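Local coordinates for extracellular solute-binding protein, family 1 (Bifidobacterium longum subsp. infantis ATCC 15697, PDB 3QUF) that probably captures a small solute, by family likely a sugar or oligosaccharide, outside the cell and hands it to an ABC importer, at residues F284-Y287 with G292-I295; A195-E200 with W222-K227; F178-N183 with A187-G192; G139-N144 with D154-T159. All blocks are in the same frame, centred on the assembly; numbering follows the deposited sequence.

All four contacts lie in one lobe of a fold built, as in other family 1 solute-binding proteins, from two alpha/beta lobes. Helix 188-199 ties contact 3, at its start, to contact 2, at its end; their centres are 14 Å apart and Phe190 packs on Trp222, Val225 and Phe226. Contact 1 is the hub: Ser196 OG takes it to contact 2, the Phe284 ring meets Gly188, Ser189 and Gly192 of contact 3, and Lys158 O of contact 4 accepts from Ala286 N at 2.8 Å. Phe178 and Phe141 join contacts 3 and 4. Contacts 2 and 4, centres about 19 Å apart, do not touch. The solute probably binds between the lobes, as in this family.

Contact 1: F284-Y287 with G292-I295; sequences FPAY and GQWI
The Phe284 ring turns its edge to 292-295: CD2 lies 3.4 Å from Trp294 O and 4.0 Å from Ile295 CA, both near the ring plane. The indole of Trp294 has Gly292 O in plane at its edge and extends to the helix 188-199 side, touching Ala195 and Ser196, so the tryptophan joins in mainly through its backbone. Phe284 CG stands beside its own backbone N (chi1 -64°), which brings the ring alongside the same carbonyl that the N-H grips. That bond, Phe284 N to Trp294 O, is 3.0 Å long, with the N-H bent to 145°. A water spans the next step, accepting from Trp294 N at 3.0 Å and placed to donate to Pro285 O, with other acceptors competing for its protons. Beyond it, Ala286 CB points at the Gly292 backbone, 3.4 Å from Gly292 C. Gln293 lays CB and CG against Phe284 O, with CB at 3.2 Å, then bends at chi2 so that NE2 reaches Lys158 O and Glu290 O. The Phe284-Trp294 bond and the water join the two arms of the loop linking strands 279-282 and 295-305. Helix 188-199 packs against Trp294 and Ala286, helix 355-362 meets Gln293 and Ile295, and strand 135-144 touches Pro285 through Phe141 and Ile295 through Val138.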
loop_
_atom_site.group_PDB
_atom_site.type_symbol
_atom_site.label_atom_id
_atom_site.label_comp_id
_atom_site.label_asym_id
_atom_site.label_seq_id
_atom_site.Cartn_x
_atom_site.Cartn_y
_atom_site.Cartn_z
ATOM N N PHE A 284 10.022 -5.505 -7.813
ATOM C CA PHE A 284 9.494 -6.641 -8.544
ATOM C C PHE A 284 9.957 -6.594 -9.995
ATOM O O PHE A 284 10.128 -5.505 -10.563
ATOM C CB PHE A 284 7.983 -6.680 -8.481
ATOM C CG PHE A 284 7.467 -6.873 -7.096
ATOM C CD1 PHE A 284 7.437 -8.124 -6.508
ATOM C CD2 PHE A 284 7.072 -5.779 -6.352
ATOM C CE1 PHE A 284 7.015 -8.279 -5.191
ATOM C CE2 PHE A 284 6.657 -5.925 -5.042
ATOM C CZ PHE A 284 6.615 -7.181 -4.467
ATOM N N PRO A 285 10.174 -7.756 -10.600
ATOM C CA PRO A 285 10.533 -7.769 -12.011
ATOM C C PRO A 285 9.486 -7.098 -12.885
ATOM O O PRO A 285 8.295 -7.127 -12.594
ATOM C CB PRO A 285 10.611 -9.252 -12.352
ATOM C CG PRO A 285 10.758 -9.957 -11.032
ATOM C CD PRO A 285 9.977 -9.114 -10.085
ATOM N N ALA A 286 9.952 -6.468 -13.946
ATOM C CA ALA A 286 9.062 -5.794 -14.859
ATOM C C ALA A 286 8.232 -6.764 -15.701
ATOM O O ALA A 286 8.662 -7.868 -16.044
ATOM C CB ALA A 286 9.866 -4.875 -15.798
ATOM N N TYR A 287 7.067 -6.295 -16.098
ATOM C CA TYR A 287 6.236 -7.007 -17.069
ATOM C C TYR A 287 6.948 -7.223 -18.403
ATOM O O TYR A 287 6.904 -8.310 -18.923
ATOM C CB TYR A 287 4.963 -6.232 -17.242
ATOM C CG TYR A 287 3.987 -6.757 -18.244
ATOM C CD1 TYR A 287 3.181 -7.853 -17.941
ATOM C CD2 TYR A 287 3.804 -6.114 -19.455
ATOM C CE1 TYR A 287 2.247 -8.325 -18.852
ATOM C CE2 TYR A 287 2.836 -6.562 -20.375
ATOM C CZ TYR A 287 2.082 -7.676 -20.057
ATOM O OH TYR A 287 1.100 -8.118 -20.925
ATOM N N GLY A 292 11.205 -1.354 -16.185
ATOM C CA GLY A 292 9.761 -1.300 -15.919
ATOM C C GLY A 292 9.372 -1.781 -14.526
ATOM O O GLY A 292 8.217 -2.146 -14.303
ATOM N N GLN A 293 10.335 -1.787 -13.605
ATOM C CA GLN A 293 10.086 -2.323 -12.253
ATOM C C GLN A 293 9.308 -1.374 -11.342
ATOM O O GLN A 293 9.489 -0.139 -11.390
ATOM C CB GLN A 293 11.374 -2.744 -11.554
ATOM C CG GLN A 293 12.261 -3.706 -12.327
ATOM C CD GLN A 293 13.067 -3.022 -13.409
ATOM O OE1 GLN A 293 13.255 -1.785 -13.399
ATOM N NE2 GLN A 293 13.552 -3.831 -14.374
ATOM N N TRP A 294 8.432 -1.973 -10.528
ATOM C CA TRP A 294 7.645 -1.282 -9.502
ATOM C C TRP A 294 7.833 -1.980 -8.149
ATOM O O TRP A 294 8.275 -3.117 -8.073
ATOM C CB TRP A 294 6.154 -1.260 -9.886
ATOM C CG TRP A 294 5.853 -0.228 -10.931
ATOM C CD1 TRP A 294 6.368 -0.191 -12.183
ATOM C CD2 TRP A 294 5.072 0.943 -10.785
ATOM N NE1 TRP A 294 5.979 0.941 -12.833
ATOM C CE2 TRP A 294 5.155 1.653 -12.011
ATOM C CE3 TRP A 294 4.325 1.492 -9.742
ATOM C CZ2 TRP A 294 4.488 2.857 -12.220
ATOM C CZ3 TRP A 294 3.649 2.660 -9.963
ATOM C CH2 TRP A 294 3.773 3.360 -11.201
ATOM N N ILE A 295 7.459 -1.277 -7.082
ATOM C CA ILE A 295 7.363 -1.869 -5.756
ATOM C C ILE A 295 5.906 -1.835 -5.311
ATOM O O ILE A 295 5.047 -1.193 -5.919
ATOM C CB ILE A 295 8.309 -1.201 -4.731
ATOM C CG1 ILE A 295 7.897 0.243 -4.455
ATOM C CG2 ILE A 295 9.754 -1.308 -5.209
ATOM C CD1 ILE A 295 8.735 0.963 -3.436
HETATM O O HOH W 1 7.265 -4.599 -11.260
#

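Contact 2: A195-E200 with W222-K227; sequences ASYYGE and WTPVFK
Tyr197 carries most of this contact, reaching from helix 188-199 to Pro224 and Val225. Its CB already touches Val225 CG2 at 3.6 Å, and CG lies equally near. The methyl then sits over one face of the ring, 4.0 Å from the centroid and 29° off the normal, a CH-pi contact displaced toward the CB end. Further out the partner changes: CE1 meets Pro224 CG at 3.7 Å, obliquely to the ring, and CZ and OH remain close to the same carbon. At the tip, OH is hydrogen-bonded to Asp221 OD1, just before 222-227. The torsions explain the reach, since CG is anti to the backbone N (chi1 168°), which carries the ring toward helix 223-234, crossing Val225 and Pro224 obliquely. The geometry is that of helix-on-helix packing, with residues 195-199 against the beginning of helix 223-234 and the nearest CA atoms, those of Tyr197 and Val225, 7.1 Å apart. An alanine in place of Tyr197 would remove the ring and is likely to leave Val225 CG2 and Pro224 CG facing a gap and Asp221 OD1 without this hydroxyl. Beside it, Tyr198 lays one face against Tyr197 CD2, and its OH comes to the indole edge of Trp222, 3.7 Å from Trp222 NE1. This separation is too long for a direct bond; instead Tyr198 OH and Trp222 NE1 are both hydrogen-bonded to Asp208 OD1, which ties the two residues together through one carboxylate oxygen.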
loop_
_atom_site.group_PDB
_atom_site.type_symbol
_atom_site.label_atom_id
_atom_site.label_comp_id
_atom_site.label_asym_id
_atom_site.label_seq_id
_atom_site.Cartn_x
_atom_site.Cartn_y
_atom_site.Cartn_z
ATOM N N ALA A 195 1.435 -3.540 -11.630
ATOM C CA ALA A 195 1.860 -2.153 -11.523
ATOM C C ALA A 195 2.754 -1.838 -12.728
ATOM O O ALA A 195 2.612 -0.802 -13.362
ATOM C CB ALA A 195 2.594 -1.901 -10.217
ATOM N N SER A 196 3.629 -2.772 -13.060
ATOM C CA SER A 196 4.516 -2.606 -14.220
ATOM C C SER A 196 3.752 -2.597 -15.514
ATOM O O SER A 196 4.029 -1.782 -16.402
ATOM C CB SER A 196 5.547 -3.706 -14.216
ATOM O OG SER A 196 6.390 -3.696 -15.374
ATOM N N TYR A 197 2.818 -3.529 -15.674
ATOM C CA TYR A 197 1.946 -3.553 -16.849
ATOM C C TYR A 197 1.362 -2.203 -17.159
ATOM O O TYR A 197 1.359 -1.785 -18.310
ATOM C CB TYR A 197 0.821 -4.607 -16.684
ATOM C CG TYR A 197 -0.295 -4.533 -17.686
ATOM C CD1 TYR A 197 -0.199 -5.183 -18.911
ATOM C CD2 TYR A 197 -1.461 -3.847 -17.397
ATOM C CE1 TYR A 197 -1.213 -5.129 -19.817
ATOM C CE2 TYR A 197 -2.512 -3.806 -18.322
ATOM C CZ TYR A 197 -2.358 -4.454 -19.529
ATOM O OH TYR A 197 -3.388 -4.400 -20.448
ATOM N N TYR A 198 0.890 -1.514 -16.129
ATOM C CA TYR A 198 0.331 -0.199 -16.275
ATOM C C TYR A 198 1.386 0.891 -16.392
ATOM O O TYR A 198 1.265 1.808 -17.240
ATOM C CB TYR A 198 -0.565 0.095 -15.072
ATOM C CG TYR A 198 -1.882 -0.632 -14.993
ATOM C CD1 TYR A 198 -2.770 -0.643 -16.077
ATOM C CD2 TYR A 198 -2.286 -1.224 -13.806
ATOM C CE1 TYR A 198 -4.018 -1.224 -15.978
ATOM C CE2 TYR A 198 -3.553 -1.808 -13.710
ATOM C CZ TYR A 198 -4.422 -1.775 -14.780
ATOM O OH TYR A 198 -5.691 -2.339 -14.678
ATOM N N GLY A 199 2.422 0.813 -15.561
ATOM C CA GLY A 199 3.424 1.863 -15.489
ATOM C C GLY A 199 4.206 1.945 -16.789
ATOM O O GLY A 199 4.593 3.047 -17.220
ATOM N N GLU A 200 4.413 0.808 -17.433
ATOM C CA GLU A 200 5.136 0.772 -18.711
ATOM C C GLU A 200 4.380 1.498 -19.802
ATOM O O GLU A 200 5.005 1.940 -20.779
ATOM C CB GLU A 200 5.428 -0.675 -19.132
ATOM C CG GLU A 200 6.491 -1.387 -18.246
ATOM C CD GLU A 200 6.728 -2.814 -18.633
ATOM O OE1 GLU A 200 6.004 -3.323 -19.527
ATOM O OE2 GLU A 200 7.680 -3.429 -18.105
ATOM N N TRP A 222 -6.397 -7.221 -16.639
ATOM C CA TRP A 222 -5.763 -8.141 -15.724
ATOM C C TRP A 222 -5.421 -9.466 -16.394
ATOM O O TRP A 222 -4.481 -10.115 -15.975
ATOM C CB TRP A 222 -6.603 -8.396 -14.479
ATOM C CG TRP A 222 -6.552 -7.271 -13.453
ATOM C CD1 TRP A 222 -6.472 -5.920 -13.700
ATOM C CD2 TRP A 222 -6.556 -7.402 -12.020
ATOM N NE1 TRP A 222 -6.469 -5.225 -12.518
ATOM C CE2 TRP A 222 -6.530 -6.107 -11.474
ATOM C CE3 TRP A 222 -6.618 -8.487 -11.155
ATOM C CZ2 TRP A 222 -6.528 -5.867 -10.089
ATOM C CZ3 TRP A 222 -6.639 -8.253 -9.772
ATOM C CH2 TRP A 222 -6.586 -6.943 -9.262
ATOM N N THR A 223 -6.183 -9.853 -17.427
ATOM C CA THR A 223 -5.896 -11.134 -18.121
ATOM C C THR A 223 -4.450 -11.305 -18.526
ATOM O O THR A 223 -3.850 -12.319 -18.205
ATOM C CB THR A 223 -6.803 -11.369 -19.336
ATOM O OG1 THR A 223 -8.153 -11.362 -18.896
ATOM C CG2 THR A 223 -6.486 -12.702 -19.976
ATOM N N PRO A 224 -3.865 -10.308 -19.217
ATOM C CA PRO A 224 -2.468 -10.473 -19.648
ATOM C C PRO A 224 -1.477 -10.581 -18.505
ATOM O O PRO A 224 -0.437 -11.216 -18.642
ATOM C CB PRO A 224 -2.180 -9.218 -20.461
ATOM C CG PRO A 224 -3.238 -8.238 -20.121
ATOM C CD PRO A 224 -4.457 -9.044 -19.689
ATOM N N VAL A 225 -1.819 -9.978 -17.379
ATOM C CA VAL A 225 -0.965 -10.040 -16.202
ATOM C C VAL A 225 -1.107 -11.385 -15.538
ATOM O O VAL A 225 -0.110 -12.029 -15.204
ATOM C CB VAL A 225 -1.234 -8.861 -15.236
ATOM C CG1 VAL A 225 -0.219 -8.864 -14.034
ATOM C CG2 VAL A 225 -1.152 -7.543 -15.999
ATOM N N PHE A 226 -2.329 -11.870 -15.426
ATOM C CA PHE A 226 -2.568 -13.205 -14.918
ATOM C C PHE A 226 -1.853 -14.243 -15.807
ATOM O O PHE A 226 -1.369 -15.239 -15.300
ATOM C CB PHE A 226 -4.048 -13.543 -14.903
ATOM C CG PHE A 226 -4.822 -13.078 -13.668
ATOM C CD1 PHE A 226 -4.370 -13.332 -12.384
ATOM C CD2 PHE A 226 -6.046 -12.453 -13.819
ATOM C CE1 PHE A 226 -5.133 -12.932 -11.256
ATOM C CE2 PHE A 226 -6.804 -12.073 -12.720
ATOM C CZ PHE A 226 -6.340 -12.316 -11.439
ATOM N N LYS A 227 -1.817 -14.016 -17.114
ATOM C CA LYS A 227 -1.160 -14.960 -18.036
ATOM C C LYS A 227 0.321 -15.092 -17.710
ATOM O O LYS A 227 0.879 -16.199 -17.727
ATOM C CB LYS A 227 -1.315 -14.546 -19.503
ATOM C CG LYS A 227 -2.687 -14.759 -20.117
ATOM C CD LYS A 227 -2.604 -14.688 -21.675
ATOM C CE LYS A 227 -3.984 -14.640 -22.377
ATOM N NZ LYS A 227 -4.978 -15.622 -21.871
#

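Contact 3: F178-N183 with A187-G192; sequences FLEDFN and AGSFTG
Glu180 presents its carboxylate to the start of helix 188-199, where its grip rests on the Ser189 backbone. Ser189 N donates to Glu180 OE2 at 2.8 Å, with an N-H angle of 162°; Glu180 OE2 receives it on its syn lone pair, the side of the other oxygen. Ser189 OG is modelled as donating to Glu180 OE1 at 2.4 Å, so short that the exact length is doubtful, and is also bonded to Trp229 NE1. Gly188 N, 3.1 Å from Glu180 OE2, is poorly angled for a bond. Glu180 can reach because its chain is extended, with CG anti to the backbone N (chi1 -167°). Glu180 N is bonded to Ser242 OG, and Ala187 N donates to Gln387 OE1. Ser189 N-H and the helix N-terminus probably stabilise the buried carboxylate's charge; Arg263 of strand 259-264 also touches Glu180. Ala187 CB rests 3.9 Å from Phe182 CD1 at the phenyl edge, and the Phe178 ring turns its edge to Ser189 OG. In this link from strand 176-178 to helix 188-199, with Ala187 at the N-cap position, a loop glutamate accepts from a first-turn backbone N-H.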
loop_
_atom_site.group_PDB
_atom_site.type_symbol
_atom_site.label_atom_id
_atom_site.label_comp_id
_atom_site.label_asym_id
_atom_site.label_seq_id
_atom_site.Cartn_x
_atom_site.Cartn_y
_atom_site.Cartn_z
ATOM N N PHE A 178 10.854 -19.477 -4.801
ATOM C CA PHE A 178 9.921 -18.450 -4.366
ATOM C C PHE A 178 8.716 -19.073 -3.679
ATOM O O PHE A 178 8.180 -20.112 -4.112
ATOM C CB PHE A 178 9.474 -17.646 -5.593
ATOM C CG PHE A 178 8.463 -16.587 -5.289
ATOM C CD1 PHE A 178 8.729 -15.622 -4.323
ATOM C CD2 PHE A 178 7.251 -16.526 -5.971
ATOM C CE1 PHE A 178 7.794 -14.625 -4.042
ATOM C CE2 PHE A 178 6.322 -15.542 -5.707
ATOM C CZ PHE A 178 6.591 -14.583 -4.735
ATOM N N LEU A 179 8.320 -18.450 -2.574
ATOM C CA LEU A 179 7.082 -18.766 -1.926
ATOM C C LEU A 179 6.394 -17.459 -1.614
ATOM O O LEU A 179 7.059 -16.425 -1.392
ATOM C CB LEU A 179 7.317 -19.521 -0.626
ATOM C CG LEU A 179 7.905 -20.901 -0.685
ATOM C CD1 LEU A 179 8.086 -21.350 0.766
ATOM C CD2 LEU A 179 7.011 -21.869 -1.469
ATOM N N GLU A 180 5.072 -17.500 -1.574
ATOM C CA GLU A 180 4.299 -16.310 -1.253
ATOM C C GLU A 180 3.049 -16.614 -0.455
ATOM O O GLU A 180 2.475 -17.676 -0.591
ATOM C CB GLU A 180 3.931 -15.615 -2.531
ATOM C CG GLU A 180 3.402 -14.215 -2.347
ATOM C CD GLU A 180 3.414 -13.413 -3.656
ATOM O OE1 GLU A 180 3.317 -14.022 -4.741
ATOM O OE2 GLU A 180 3.509 -12.195 -3.567
ATOM N N ASP A 181 2.697 -15.690 0.415
ATOM C CA ASP A 181 1.456 -15.757 1.179
ATOM C C ASP A 181 0.285 -15.330 0.254
ATOM O O ASP A 181 0.187 -14.178 -0.069
ATOM C CB ASP A 181 1.567 -14.823 2.384
ATOM C CG ASP A 181 0.292 -14.745 3.210
ATOM O OD1 ASP A 181 -0.464 -15.760 3.288
ATOM O OD2 ASP A 181 0.053 -13.656 3.792
ATOM N N PHE A 182 -0.509 -16.296 -0.218
ATOM C CA PHE A 182 -1.726 -16.036 -1.028
ATOM C C PHE A 182 -3.047 -15.987 -0.204
ATOM O O PHE A 182 -4.124 -15.889 -0.795
ATOM C CB PHE A 182 -1.905 -17.121 -2.090
ATOM C CG PHE A 182 -0.718 -17.327 -2.952
ATOM C CD1 PHE A 182 -0.069 -16.239 -3.519
ATOM C CD2 PHE A 182 -0.268 -18.593 -3.235
ATOM C CE1 PHE A 182 1.041 -16.422 -4.336
ATOM C CE2 PHE A 182 0.844 -18.792 -4.048
ATOM C CZ PHE A 182 1.496 -17.709 -4.598
ATOM N N ASN A 183 -2.956 -16.036 1.127
ATOM C CA ASN A 183 -4.121 -16.335 1.993
ATOM C C ASN A 183 -4.908 -15.151 2.446
ATOM O O ASN A 183 -6.120 -15.241 2.593
ATOM C CB ASN A 183 -3.659 -17.034 3.291
ATOM C CG ASN A 183 -3.215 -18.425 3.057
ATOM O OD1 ASN A 183 -3.346 -18.949 1.944
ATOM N ND2 ASN A 183 -2.689 -19.060 4.099
ATOM N N ALA A 187 -1.846 -11.259 -4.000
ATOM C CA ALA A 187 -0.416 -11.516 -3.999
ATOM C C ALA A 187 0.373 -10.261 -4.324
ATOM O O ALA A 187 0.090 -9.559 -5.303
ATOM C CB ALA A 187 -0.045 -12.632 -5.009
ATOM N N GLY A 188 1.385 -9.997 -3.515
ATOM C CA GLY A 188 2.271 -8.857 -3.756
ATOM C C GLY A 188 3.037 -8.962 -5.080
ATOM O O GLY A 188 3.239 -7.968 -5.767
ATOM N N SER A 189 3.469 -10.155 -5.448
ATOM C CA SER A 189 4.188 -10.331 -6.733
ATOM C C SER A 189 3.303 -10.005 -7.932
ATOM O O SER A 189 3.733 -9.368 -8.895
ATOM C CB SER A 189 4.764 -11.778 -6.860
ATOM O OG SER A 189 3.748 -12.792 -6.807
ATOM N N PHE A 190 2.064 -10.482 -7.889
ATOM C CA PHE A 190 1.100 -10.173 -8.914
ATOM C C PHE A 190 0.871 -8.670 -8.978
ATOM O O PHE A 190 0.838 -8.094 -10.055
ATOM C CB PHE A 190 -0.245 -10.873 -8.652
ATOM C CG PHE A 190 -1.296 -10.480 -9.626
ATOM C CD1 PHE A 190 -1.358 -11.062 -10.897
ATOM C CD2 PHE A 190 -2.190 -9.465 -9.309
ATOM C CE1 PHE A 190 -2.303 -10.662 -11.804
ATOM C CE2 PHE A 190 -3.143 -9.068 -10.240
ATOM C CZ PHE A 190 -3.186 -9.670 -11.481
ATOM N N THR A 191 0.712 -8.037 -7.815
ATOM C CA THR A 191 0.442 -6.592 -7.799
ATOM C C THR A 191 1.616 -5.834 -8.410
ATOM O O THR A 191 1.408 -4.872 -9.166
ATOM C CB THR A 191 0.120 -6.118 -6.395
ATOM O OG1 THR A 191 -1.049 -6.836 -5.955
ATOM C CG2 THR A 191 -0.159 -4.619 -6.351
ATOM N N GLY A 192 2.837 -6.269 -8.100
ATOM C CA GLY A 192 4.037 -5.654 -8.687
ATOM C C GLY A 192 4.085 -5.789 -10.193
ATOM O O GLY A 192 4.484 -4.865 -10.918
#

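Contact 4: G139-N144 with D154-T159; sequences GAFFYN and DKFPKT
Phe156 from the loop before helix 160-172 packs between Phe141 and Tyr143 of strand 135-144, and the tight part of the contact is these three rings. Phe156 CD1 sits over one face of the Tyr143 ring, toward its rim, 3.5 Å from Tyr143 CD1; the planes are tilted by 40°, so the pair is oblique. On the Phe141 side the rings meet rim to rim at 60°, with Phe156 CZ 3.6 Å from Phe141 CD2. Tyr143 has chi1 at 64°, its CG between the backbone N and carbonyl carbon, which holds the ring alongside Phe156. Toward Asp154 and Lys155, both exposed, the contact loosens. There a water in the plane of the Tyr143 ring, 2.9 Å from Tyr143 OH, donates to Asp154 O at 3.0 Å in the modelled conformer of Asp154. A serine in place of Phe156 would take away the central ring and is likely to leave Phe141 CD2 and the covered face of Tyr143 without their partner. Phe163, Val261 and Ala282 also touch Phe156. The three rings form an aromatic cluster by which the loop between helices 145-150 and 160-172 is packed onto the central sheet of an alpha/beta lobe.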
loop_
_atom_site.group_PDB
_atom_site.type_symbol
_atom_site.label_atom_id
_atom_site.label_comp_id
_atom_site.label_asym_id
_atom_site.label_seq_id
_atom_site.Cartn_x
_atom_site.Cartn_y
_atom_site.Cartn_z
ATOM N N GLY A 139 6.559 -2.459 -0.005
ATOM C CA GLY A 139 6.932 -3.860 -0.006
ATOM C C GLY A 139 7.706 -4.172 -1.284
ATOM O O GLY A 139 7.524 -3.513 -2.320
ATOM N N ALA A 140 8.523 -5.215 -1.232
ATOM C CA ALA A 140 9.407 -5.540 -2.361
ATOM C C ALA A 140 9.926 -6.968 -2.227
ATOM O O ALA A 140 9.470 -7.703 -1.347
ATOM C CB ALA A 140 10.577 -4.511 -2.415
ATOM N N PHE A 141 10.825 -7.376 -3.116
ATOM C CA PHE A 141 11.389 -8.708 -3.077
ATOM C C PHE A 141 12.675 -8.708 -2.245
ATOM O O PHE A 141 13.593 -7.887 -2.461
ATOM C CB PHE A 141 11.717 -9.228 -4.478
ATOM C CG PHE A 141 10.628 -10.061 -5.157
ATOM C CD1 PHE A 141 9.586 -10.669 -4.483
ATOM C CD2 PHE A 141 10.728 -10.281 -6.542
ATOM C CE1 PHE A 141 8.668 -11.457 -5.151
ATOM C CE2 PHE A 141 9.854 -11.101 -7.190
ATOM C CZ PHE A 141 8.815 -11.686 -6.511
ATOM N N PHE A 142 12.739 -9.621 -1.294
ATOM C CA PHE A 142 13.921 -9.859 -0.497
ATOM C C PHE A 142 14.500 -11.172 -1.006
ATOM O O PHE A 142 13.751 -12.125 -1.202
ATOM C CB PHE A 142 13.536 -9.934 0.983
ATOM C CG PHE A 142 13.171 -8.602 1.589
ATOM C CD1 PHE A 142 12.048 -7.867 1.132
ATOM C CD2 PHE A 142 13.961 -8.047 2.584
ATOM C CE1 PHE A 142 11.736 -6.625 1.661
ATOM C CE2 PHE A 142 13.644 -6.817 3.141
ATOM C CZ PHE A 142 12.537 -6.092 2.686
ATOM N N TYR A 143 15.802 -11.194 -1.279
ATOM C CA TYR A 143 16.435 -12.393 -1.860
ATOM C C TYR A 143 17.719 -12.830 -1.168
ATOM O O TYR A 143 18.430 -12.021 -0.572
ATOM C CB TYR A 143 16.658 -12.236 -3.383
ATOM C CG TYR A 143 17.627 -11.137 -3.771
ATOM C CD1 TYR A 143 17.194 -9.827 -3.883
ATOM C CD2 TYR A 143 18.966 -11.424 -4.025
ATOM C CE1 TYR A 143 18.067 -8.806 -4.245
ATOM C CE2 TYR A 143 19.853 -10.417 -4.372
ATOM C CZ TYR A 143 19.402 -9.122 -4.487
ATOM O OH TYR A 143 20.273 -8.128 -4.836
ATOM N N ASN A 144 17.967 -14.132 -1.236
ATOM C CA ASN A 144 19.128 -14.764 -0.610
ATOM C C ASN A 144 20.246 -14.752 -1.661
ATOM O O ASN A 144 20.202 -15.493 -2.658
ATOM C CB ASN A 144 18.751 -16.183 -0.178
ATOM C CG ASN A 144 19.910 -16.923 0.482
ATOM O OD1 ASN A 144 21.070 -16.636 0.197
ATOM N ND2 ASN A 144 19.594 -17.891 1.339
ATOM N N ASP A 154 24.380 -12.757 -10.029
ATOM C CA ASP A 154 25.008 -11.811 -9.110
ATOM C C ASP A 154 24.119 -10.584 -8.897
ATOM O O ASP A 154 24.395 -9.766 -8.017
ATOM C CB ASP A 154 26.388 -11.370 -9.627
ATOM C CG ASP A 154 26.321 -10.146 -10.533
ATOM O OD1 ASP A 154 25.918 -10.287 -11.712
ATOM O OD2 ASP A 154 26.682 -9.043 -10.057
ATOM N N LYS A 155 23.061 -10.461 -9.720
ATOM C CA LYS A 155 22.106 -9.360 -9.670
ATOM C C LYS A 155 20.691 -9.929 -9.809
ATOM O O LYS A 155 20.483 -10.998 -10.399
ATOM C CB LYS A 155 22.345 -8.392 -10.827
ATOM C CG LYS A 155 23.576 -7.479 -10.663
ATOM C CD LYS A 155 23.959 -6.802 -11.995
ATOM C CE LYS A 155 22.958 -5.702 -12.420
ATOM N NZ LYS A 155 22.950 -4.523 -11.493
ATOM N N PHE A 156 19.714 -9.205 -9.285
ATOM C CA PHE A 156 18.350 -9.685 -9.341
ATOM C C PHE A 156 17.763 -9.464 -10.726
ATOM O O PHE A 156 17.973 -8.403 -11.307
ATOM C CB PHE A 156 17.483 -9.005 -8.287
ATOM C CG PHE A 156 16.266 -9.794 -7.957
ATOM C CD1 PHE A 156 16.339 -10.854 -7.079
ATOM C CD2 PHE A 156 15.062 -9.537 -8.591
ATOM C CE1 PHE A 156 15.230 -11.627 -6.809
ATOM C CE2 PHE A 156 13.960 -10.312 -8.338
ATOM C CZ PHE A 156 14.037 -11.365 -7.433
ATOM N N PRO A 157 16.998 -10.445 -11.233
ATOM C CA PRO A 157 16.314 -10.298 -12.512
ATOM C C PRO A 157 15.508 -9.016 -12.668
ATOM O O PRO A 157 14.737 -8.640 -11.764
ATOM C CB PRO A 157 15.387 -11.517 -12.547
ATOM C CG PRO A 157 16.115 -12.540 -11.868
ATOM C CD PRO A 157 16.830 -11.812 -10.713
ATOM N N LYS A 158 15.665 -8.383 -13.825
ATOM C CA LYS A 158 14.976 -7.161 -14.148
ATOM C C LYS A 158 13.573 -7.385 -14.715
ATOM O O LYS A 158 12.722 -6.546 -14.512
ATOM C CB LYS A 158 15.820 -6.327 -15.102
ATOM C CG LYS A 158 17.001 -5.704 -14.380
ATOM C CD LYS A 158 17.807 -4.803 -15.321
ATOM C CE LYS A 158 18.987 -4.152 -14.583
ATOM N NZ LYS A 158 18.612 -3.728 -13.197
ATOM N N THR A 159 13.343 -8.503 -15.418
ATOM C CA THR A 159 12.049 -8.768 -16.016
ATOM C C THR A 159 11.471 -10.058 -15.503
ATOM O O THR A 159 12.180 -10.936 -15.052
ATOM C CB THR A 159 12.159 -8.856 -17.545
ATOM O OG1 THR A 159 12.935 -10.016 -17.888
ATOM C CG2 THR A 159 12.821 -7.587 -18.102
HETATM O O HOH W 2 22.824 -9.291 -5.453
#